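Local coordinates for ALBA-Domain Protein (Trypanosoma brucei, PDB 7DL8) that probably binds RNA through its Alba domain, at residues 13-18 with 41-46; 51-56 with 86-91; 64-69 with 93-98. One frame throughout, in Å; residues are numbered along the deposited sequence.

Contact 1 (13-18 with 41-46)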
loop_
_atom_site.group_PDB
_atom_site.type_symbol
_atom_site.label_atom_id
_atom_site.label_comp_id
_atom_site.label_asym_id
_atom_site.label_seq_id
_atom_site.Cartn_x
_atom_site.Cartn_y
_atom_site.Cartn_z
ATOM N N SER A 13 -19.742 11.115 5.470
ATOM C CA SER A 13 -18.321 10.865 5.673
ATOM C C SER A 13 -18.050 9.404 5.352
ATOM O O SER A 13 -18.582 8.509 6.018
ATOM C CB SER A 13 -17.898 11.200 7.104
ATOM O OG SER A 13 -16.712 10.513 7.461
ATOM N N VAL A 14 -17.221 9.168 4.340
ATOM C CA VAL A 14 -16.864 7.830 3.888
ATOM C C VAL A 14 -15.433 7.556 4.328
ATOM O O VAL A 14 -14.506 8.274 3.934
ATOM C CB VAL A 14 -17.014 7.686 2.365
ATOM C CG1 VAL A 14 -16.637 6.279 1.922
ATOM C CG2 VAL A 14 -18.432 8.026 1.939
ATOM N N ARG A 15 -15.253 6.518 5.138
ATOM C CA ARG A 15 -13.941 6.137 5.646
ATOM C C ARG A 15 -13.400 5.012 4.773
ATOM O O ARG A 15 -13.942 3.901 4.774
ATOM C CB ARG A 15 -14.030 5.710 7.111
ATOM C CG ARG A 15 -12.838 4.894 7.603
ATOM C CD ARG A 15 -11.576 5.734 7.663
ATOM N NE ARG A 15 -11.395 6.346 8.977
ATOM C CZ ARG A 15 -11.540 7.644 9.218
ATOM N NH1 ARG A 15 -11.357 8.120 10.441
ATOM N NH2 ARG A 15 -11.872 8.465 8.234
ATOM N N VAL A 16 -12.344 5.305 4.022
ATOM C CA VAL A 16 -11.730 4.310 3.151
ATOM C C VAL A 16 -10.814 3.435 3.992
ATOM O O VAL A 16 -9.961 3.937 4.736
ATOM C CB VAL A 16 -10.969 4.984 1.999
ATOM C CG1 VAL A 16 -10.287 3.935 1.135
ATOM C CG2 VAL A 16 -11.918 5.828 1.166
ATOM N N GLY A 17 -10.985 2.127 3.875
ATOM C CA GLY A 17 -10.275 1.194 4.714
ATOM C C GLY A 17 -10.305 -0.195 4.121
ATOM O O GLY A 17 -10.687 -0.392 2.966
ATOM N N TYR A 18 -9.900 -1.162 4.940
ATOM C CA TYR A 18 -9.778 -2.537 4.482
ATOM C C TYR A 18 -11.098 -3.286 4.560
ATOM O O TYR A 18 -11.214 -4.366 3.972
ATOM C CB TYR A 18 -8.754 -3.277 5.343
ATOM C CG TYR A 18 -9.267 -3.514 6.750
ATOM C CD1 TYR A 18 -9.364 -2.467 7.660
ATOM C CD2 TYR A 18 -9.689 -4.773 7.158
ATOM C CE1 TYR A 18 -9.849 -2.668 8.937
ATOM C CE2 TYR A 18 -10.178 -4.984 8.438
ATOM C CZ TYR A 18 -10.250 -3.927 9.323
ATOM O OH TYR A 18 -10.731 -4.127 10.598
ATOM N N TYR A 41 -17.097 13.648 2.690
ATOM C CA TYR A 41 -15.754 13.680 3.264
ATOM C C TYR A 41 -15.121 12.301 3.102
ATOM O O TYR A 41 -15.500 11.353 3.797
ATOM C CB TYR A 41 -15.801 14.089 4.736
ATOM C CG TYR A 41 -16.185 15.534 4.981
ATOM C CD1 TYR A 41 -17.493 15.966 4.802
ATOM C CD2 TYR A 41 -15.243 16.461 5.404
ATOM C CE1 TYR A 41 -17.849 17.283 5.028
ATOM C CE2 TYR A 41 -15.589 17.781 5.635
ATOM C CZ TYR A 41 -16.893 18.186 5.444
ATOM O OH TYR A 41 -17.247 19.496 5.671
ATOM N N VAL A 42 -14.163 12.191 2.186
ATOM C CA VAL A 42 -13.451 10.943 1.929
ATOM C C VAL A 42 -12.140 10.981 2.704
ATOM O O VAL A 42 -11.272 11.818 2.429
ATOM C CB VAL A 42 -13.205 10.734 0.427
ATOM C CG1 VAL A 42 -12.537 9.389 0.180
ATOM C CG2 VAL A 42 -14.512 10.834 -0.345
ATOM N N SER A 43 -11.996 10.082 3.676
ATOM C CA SER A 43 -10.854 10.083 4.577
ATOM C C SER A 43 -10.294 8.673 4.731
ATOM O O SER A 43 -10.962 7.680 4.433
ATOM C CB SER A 43 -11.232 10.655 5.951
ATOM O OG SER A 43 -12.330 9.953 6.508
ATOM N N ALA A 44 -9.056 8.600 5.220
ATOM C CA ALA A 44 -8.403 7.321 5.476
ATOM C C ALA A 44 -7.246 7.533 6.443
ATOM O O ALA A 44 -6.765 8.653 6.632
ATOM C CB ALA A 44 -7.908 6.670 4.181
ATOM N N LEU A 45 -6.800 6.435 7.048
ATOM C CA LEU A 45 -5.746 6.454 8.051
ATOM C C LEU A 45 -4.519 5.696 7.562
ATOM O O LEU A 45 -4.641 4.642 6.933
ATOM C CB LEU A 45 -6.224 5.819 9.360
ATOM C CG LEU A 45 -7.462 6.366 10.064
ATOM C CD1 LEU A 45 -7.702 5.544 11.318
ATOM C CD2 LEU A 45 -7.319 7.837 10.411
ATOM N N GLY A 46 -3.345 6.235 7.875
ATOM C CA GLY A 46 -2.076 5.565 7.659
ATOM C C GLY A 46 -1.856 4.995 6.273
ATOM O O GLY A 46 -1.816 5.731 5.281
HETATM O O HOH W 1 -8.513 3.776 7.232
#
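Three backbone hydrogen bonds join parallel strands 13-16 and 39-45 in a ladder. V14 N gives to Y41 O at 2.8 Å from above the carbonyl plane, whereas the next two bonds run nearly along their C=O axes: S43 N to V14 O, then V16 N to S43 O at 2.8 Å. V14 is thus gripped at both N and O, and S43 likewise. Next to the V16 N bond, a water links V16 O, to which it donates, with L45 N.

On the face that carries V14, V16, V42 and A44, the V16 and V42 side chains cross obliquely, with V16 CG2 3.7 Å from V42 CG1. Helix 22-34 packs on this layer through F25 and I28, and A52 of helix 49-61 touches V16 and A44. The other face holds S13, R15, Y41 and S43. R15, bent at chi2 and chi3, carries its guanidinium across to residues 43-45, with L45 CD2 over one face of the group, 4.0 Å from NH1. With helix 22-34 as crossover, the strands form a beta-alpha-beta unit. Chemically, the pairing divides an apolar, helix-covered side of the sheet from a more polar one, partly exposed apart from the buried S43.

Contact 2 (51-56 with 86-91)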
loop_
_atom_site.group_PDB
_atom_site.type_symbol
_atom_site.label_atom_id
_atom_site.label_comp_id
_atom_site.label_asym_id
_atom_site.label_seq_id
_atom_site.Cartn_x
_atom_site.Cartn_y
_atom_site.Cartn_z
ATOM N N GLU A 51 -5.077 4.759 -0.813
ATOM C CA GLU A 51 -6.316 4.191 -1.335
ATOM C C GLU A 51 -7.441 5.220 -1.345
ATOM O O GLU A 51 -8.287 5.203 -2.247
ATOM C CB GLU A 51 -6.715 2.969 -0.506
ATOM C CG GLU A 51 -7.907 2.194 -1.044
ATOM C CD GLU A 51 -8.393 1.127 -0.077
ATOM O OE1 GLU A 51 -7.640 0.788 0.861
ATOM O OE2 GLU A 51 -9.526 0.632 -0.252
ATOM N N ALA A 52 -7.468 6.121 -0.358
ATOM C CA ALA A 52 -8.440 7.210 -0.380
ATOM C C ALA A 52 -8.196 8.149 -1.553
ATOM O O ALA A 52 -9.148 8.721 -2.096
ATOM C CB ALA A 52 -8.398 7.988 0.933
ATOM N N VAL A 53 -6.934 8.327 -1.947
ATOM C CA VAL A 53 -6.623 9.172 -3.094
ATOM C C VAL A 53 -7.083 8.503 -4.383
ATOM O O VAL A 53 -7.586 9.163 -5.299
ATOM C CB VAL A 53 -5.117 9.493 -3.123
ATOM C CG1 VAL A 53 -4.722 10.128 -4.449
ATOM C CG2 VAL A 53 -4.748 10.404 -1.961
ATOM N N SER A 54 -6.940 7.178 -4.465
ATOM C CA SER A 54 -7.393 6.460 -5.651
ATOM C C SER A 54 -8.910 6.493 -5.786
ATOM O O SER A 54 -9.428 6.520 -6.908
ATOM C CB SER A 54 -6.894 5.015 -5.610
ATOM O OG SER A 54 -7.688 4.174 -6.430
ATOM N N VAL A 55 -9.633 6.502 -4.665
ATOM C CA VAL A 55 -11.089 6.605 -4.720
ATOM C C VAL A 55 -11.507 7.946 -5.311
ATOM O O VAL A 55 -12.432 8.021 -6.129
ATOM C CB VAL A 55 -11.693 6.385 -3.320
ATOM C CG1 VAL A 55 -13.123 6.899 -3.260
ATOM C CG2 VAL A 55 -11.641 4.911 -2.947
ATOM N N VAL A 56 -10.810 9.020 -4.933
ATOM C CA VAL A 56 -11.164 10.345 -5.430
ATOM C C VAL A 56 -10.742 10.501 -6.886
ATOM O O VAL A 56 -11.464 11.099 -7.695
ATOM C CB VAL A 56 -10.539 11.431 -4.536
ATOM C CG1 VAL A 56 -10.675 12.805 -5.177
ATOM C CG2 VAL A 56 -11.179 11.413 -3.155
ATOM N N ASP A 86 -1.476 9.075 10.989
ATOM C CA ASP A 86 -1.741 10.192 10.094
ATOM C C ASP A 86 -3.014 9.944 9.294
ATOM O O ASP A 86 -3.396 8.802 9.030
ATOM C CB ASP A 86 -0.560 10.421 9.154
ATOM C CG ASP A 86 0.673 10.912 9.885
ATOM O OD1 ASP A 86 0.537 11.800 10.753
ATOM O OD2 ASP A 86 1.774 10.399 9.605
ATOM N N LYS A 87 -3.669 11.038 8.910
ATOM C CA LYS A 87 -4.987 10.982 8.298
ATOM C C LYS A 87 -5.102 12.009 7.182
ATOM O O LYS A 87 -4.623 13.138 7.316
ATOM C CB LYS A 87 -6.071 11.219 9.358
ATOM C CG LYS A 87 -7.442 11.571 8.820
ATOM C CD LYS A 87 -8.404 11.831 9.968
ATOM C CE LYS A 87 -9.782 12.223 9.468
ATOM N NZ LYS A 87 -10.638 12.739 10.573
ATOM N N ILE A 88 -5.737 11.609 6.082
ATOM C CA ILE A 88 -6.070 12.511 4.986
ATOM C C ILE A 88 -7.586 12.632 4.920
ATOM O O ILE A 88 -8.317 11.715 5.310
ATOM C CB ILE A 88 -5.490 12.027 3.638
ATOM C CG1 ILE A 88 -5.447 13.172 2.623
ATOM C CG2 ILE A 88 -6.293 10.856 3.086
ATOM C CD1 ILE A 88 -4.731 12.821 1.336
ATOM N N GLU A 89 -8.062 13.786 4.453
ATOM C CA GLU A 89 -9.495 14.040 4.324
ATOM C C GLU A 89 -9.731 14.873 3.071
ATOM O O GLU A 89 -9.285 16.023 2.995
ATOM C CB GLU A 89 -10.053 14.747 5.559
ATOM C CG GLU A 89 -11.557 14.967 5.506
ATOM C CD GLU A 89 -12.089 15.679 6.734
ATOM O OE1 GLU A 89 -11.927 16.915 6.822
ATOM O OE2 GLU A 89 -12.669 15.002 7.608
ATOM N N ILE A 90 -10.422 14.293 2.093
ATOM C CA ILE A 90 -10.745 14.960 0.838
ATOM C C ILE A 90 -12.237 15.260 0.819
ATOM O O ILE A 90 -13.062 14.358 1.012
ATOM C CB ILE A 90 -10.343 14.103 -0.376
ATOM C CG1 ILE A 90 -8.850 13.772 -0.321
ATOM C CG2 ILE A 90 -10.690 14.819 -1.673
ATOM C CD1 ILE A 90 -8.533 12.327 -0.637
ATOM N N VAL A 91 -12.581 16.524 0.592
ATOM C CA VAL A 91 -13.969 16.960 0.491
ATOM C C VAL A 91 -14.313 17.083 -0.987
ATOM O O VAL A 91 -13.683 17.857 -1.717
ATOM C CB VAL A 91 -14.195 18.293 1.221
ATOM C CG1 VAL A 91 -15.661 18.696 1.153
ATOM C CG2 VAL A 91 -13.725 18.194 2.664
#
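V56 and I90 meet tip to tip, and this pair gives the closest side-chain approach between helix 49-61 and strand 84-94 in these segments. The CG2 methyl of I90 does the touching, 3.7 Å from CG2 of V56. The I90 first torsion (chi1 -57°) sets CG1 anti to the carbonyl carbon and CG2 anti to the backbone N, so the two branches spread apart like a fork. CD1, on the longer arm, comes within 3.8 Å of CG2 of V56, and the valine methyl therefore meets both arms. The same CD1 reaches the helix backbone, 3.9 Å from A52 O.

One turn earlier in the helix the geometry changes. V53 and I88 cross at about a right angle, with CG2 of V53 set 4.1 Å from CD1 of I88. The I88 chain is extended, CG1 anti to the backbone N (chi1 -161°), which carries CD1 out to V53 and puts CG2 in the crowded position between N and the carbonyl carbon. That CG2 faces A52, whose CB is 4.2 Å away. A52 and V56 point their CB atoms at the strand, while V53 stands to one side. No hydrogen bond crosses the interface; its hold is apolar contact between buried side chains.

The axes of residues 51-56 and 86-91 are 11° apart and 9.4 Å at closest approach, as in a helix laid along the face of a sheet. On this face A52 also touches A44 of strand 39-45 and V16 of strand 13-16, and V56 touches V67 of strand 65-76. V55 turns to helix 22-34, packing on V26, while I88 meets I88 of the fourth subunit, so the edge of this contact also packs on a neighbouring subunit.

Contact 3 (64-69 with 93-98)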
loop_
_atom_site.group_PDB
_atom_site.type_symbol
_atom_site.label_atom_id
_atom_site.label_comp_id
_atom_site.label_asym_id
_atom_site.label_seq_id
_atom_site.Cartn_x
_atom_site.Cartn_y
_atom_site.Cartn_z
ATOM N N MET A 64 -17.277 13.052 -12.108
ATOM C CA MET A 64 -18.424 13.105 -11.210
ATOM C C MET A 64 -18.271 14.122 -10.090
ATOM O O MET A 64 -19.269 14.719 -9.673
ATOM C CB MET A 64 -18.672 11.729 -10.582
ATOM C CG MET A 64 -18.925 10.625 -11.585
ATOM S SD MET A 64 -20.416 10.908 -12.548
ATOM C CE MET A 64 -21.617 10.037 -11.549
ATOM N N VAL A 65 -17.054 14.340 -9.592
ATOM C CA VAL A 65 -16.841 15.203 -8.441
ATOM C C VAL A 65 -15.784 16.246 -8.773
ATOM O O VAL A 65 -15.033 16.128 -9.743
ATOM C CB VAL A 65 -16.420 14.413 -7.181
ATOM C CG1 VAL A 65 -17.352 13.233 -6.946
ATOM C CG2 VAL A 65 -14.973 13.953 -7.301
ATOM N N VAL A 66 -15.741 17.280 -7.939
ATOM C CA VAL A 66 -14.651 18.243 -7.914
ATOM C C VAL A 66 -14.152 18.334 -6.481
ATOM O O VAL A 66 -14.947 18.312 -5.535
ATOM C CB VAL A 66 -15.086 19.629 -8.439
ATOM C CG1 VAL A 66 -15.263 19.590 -9.949
ATOM C CG2 VAL A 66 -16.369 20.078 -7.763
ATOM N N VAL A 67 -12.836 18.417 -6.321
ATOM C CA VAL A 67 -12.233 18.456 -4.994
ATOM C C VAL A 67 -12.370 19.871 -4.434
ATOM O O VAL A 67 -11.933 20.838 -5.052
ATOM C CB VAL A 67 -10.762 18.023 -5.040
ATOM C CG1 VAL A 67 -10.131 18.164 -3.667
ATOM C CG2 VAL A 67 -10.656 16.586 -5.534
ATOM N N LYS A 68 -12.987 19.975 -3.257
ATOM C CA LYS A 68 -13.152 21.266 -2.600
ATOM C C LYS A 68 -12.070 21.553 -1.570
ATOM O O LYS A 68 -11.723 22.721 -1.365
ATOM C CB LYS A 68 -14.528 21.339 -1.922
ATOM C CG LYS A 68 -14.808 22.651 -1.201
ATOM C CD LYS A 68 -16.066 22.570 -0.351
ATOM C CE LYS A 68 -16.278 23.851 0.442
ATOM N NZ LYS A 68 -15.167 24.106 1.402
ATOM N N LYS A 69 -11.498 20.522 -0.952
ATOM C CA LYS A 69 -10.509 20.719 0.100
ATOM C C LYS A 69 -9.828 19.394 0.407
ATOM O O LYS A 69 -10.473 18.343 0.398
ATOM C CB LYS A 69 -11.162 21.282 1.370
ATOM C CG LYS A 69 -10.187 21.892 2.361
ATOM C CD LYS A 69 -10.925 22.638 3.458
ATOM C CE LYS A 69 -11.290 21.712 4.606
ATOM N NZ LYS A 69 -12.474 22.202 5.363
ATOM N N THR A 93 -17.489 17.556 -3.958
ATOM C CA THR A 93 -18.840 18.003 -4.264
ATOM C C THR A 93 -19.183 17.576 -5.683
ATOM O O THR A 93 -18.336 17.071 -6.424
ATOM C CB THR A 93 -18.991 19.524 -4.113
ATOM O OG1 THR A 93 -18.278 20.186 -5.164
ATOM C CG2 THR A 93 -18.456 19.989 -2.766
ATOM N N LYS A 94 -20.443 17.779 -6.058
ATOM C CA LYS A 94 -20.885 17.419 -7.399
ATOM C C LYS A 94 -20.150 18.239 -8.450
ATOM O O LYS A 94 -19.922 19.441 -8.280
ATOM C CB LYS A 94 -22.388 17.651 -7.548
ATOM C CG LYS A 94 -23.276 16.519 -7.082
ATOM C CD LYS A 94 -24.731 16.887 -7.319
ATOM C CE LYS A 94 -25.644 16.210 -6.326
ATOM N NZ LYS A 94 -25.532 16.822 -4.970
ATOM N N ALA A 95 -19.782 17.582 -9.543
ATOM C CA ALA A 95 -19.258 18.280 -10.704
ATOM C C ALA A 95 -20.415 18.682 -11.610
ATOM O O ALA A 95 -21.563 18.280 -11.407
ATOM C CB ALA A 95 -18.256 17.406 -11.455
ATOM N N ASP A 96 -20.111 19.484 -12.624
ATOM C CA ASP A 96 -21.151 19.899 -13.552
ATOM C C ASP A 96 -21.538 18.718 -14.433
ATOM O O ASP A 96 -20.672 18.032 -14.985
ATOM C CB ASP A 96 -20.674 21.072 -14.405
ATOM N N GLY A 97 -22.840 18.481 -14.562
ATOM C CA GLY A 97 -23.306 17.298 -15.253
ATOM C C GLY A 97 -23.209 16.016 -14.459
ATOM O O GLY A 97 -23.191 14.935 -15.054
ATOM N N PHE A 98 -23.144 16.100 -13.128
ATOM C CA PHE A 98 -23.118 14.891 -12.307
ATOM C C PHE A 98 -24.413 14.102 -12.452
ATOM O O PHE A 98 -24.391 12.885 -12.673
ATOM C CB PHE A 98 -22.873 15.254 -10.840
ATOM C CG PHE A 98 -23.029 14.095 -9.889
ATOM C CD1 PHE A 98 -21.959 13.258 -9.617
ATOM C CD2 PHE A 98 -24.243 13.841 -9.267
ATOM C CE1 PHE A 98 -22.095 12.193 -8.744
ATOM C CE2 PHE A 98 -24.384 12.775 -8.397
ATOM C CZ PHE A 98 -23.308 11.951 -8.135
#
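The open end of the beta hairpin formed by strands 65-76 and 84-94 lies here, where the second strand gives way to a turn and helix 98-123. V66 and T93 form an antiparallel hydrogen-bonded pair: V66 N gives to T93 O at 3.0 Å, and T93 N returns a bond to V66 O at 3.1 Å, the latter in the carbonyl plane. One step on, V65 and K94 are a non-hydrogen-bonded pair. A95 N then donates to M64 O at 2.9 Å, approaching from well above the carbonyl plane, and so prolongs the pairing past the strand. On the V66 side, CG1 of the valine touches CB of A95.

A type II turn from A95 to F98 reverses the chain, with G97 at the N-cap position and F98 N bonded to A95 O. F98 has CG anti to its backbone N (chi1 172°), bringing CD1 to 3.1 Å from M64 O. The methionine, bent at chi2 and chi3, crosses the F98 side chain at about a right angle; its CE lies 3.6 Å from CE1 of F98, while SD is 5.0 Å from the ring centroid in an oblique position. L33 of helix 22-34 also packs on F98, and Y102 of helix 98-123 on M64. M64 and F98 make a Met-aromatic contact at a strand-to-helix turn at the open end of an antiparallel hairpin.

Strand 84-94 is shared by contacts 2 and 3, and contact 1 lies on its neighbour, strand 39-45. Contacts 1 and 2 are closest, with centres about 6 Å apart, and join directly, probably by hydrogen bonds from I90 N to V42 O (2.6 Å) and from G46 N to D86 O (2.8 Å). Contacts 2 and 3, about 15 Å apart between centres, meet where K68 and K69 both face V91 in a classic beta bulge, and where V67 packs on V56 and I90. Contacts 1 and 3 do not touch; their centres are about 18 Å apart. All three thus report on one four-stranded mixed sheet, consistent with the Alba fold.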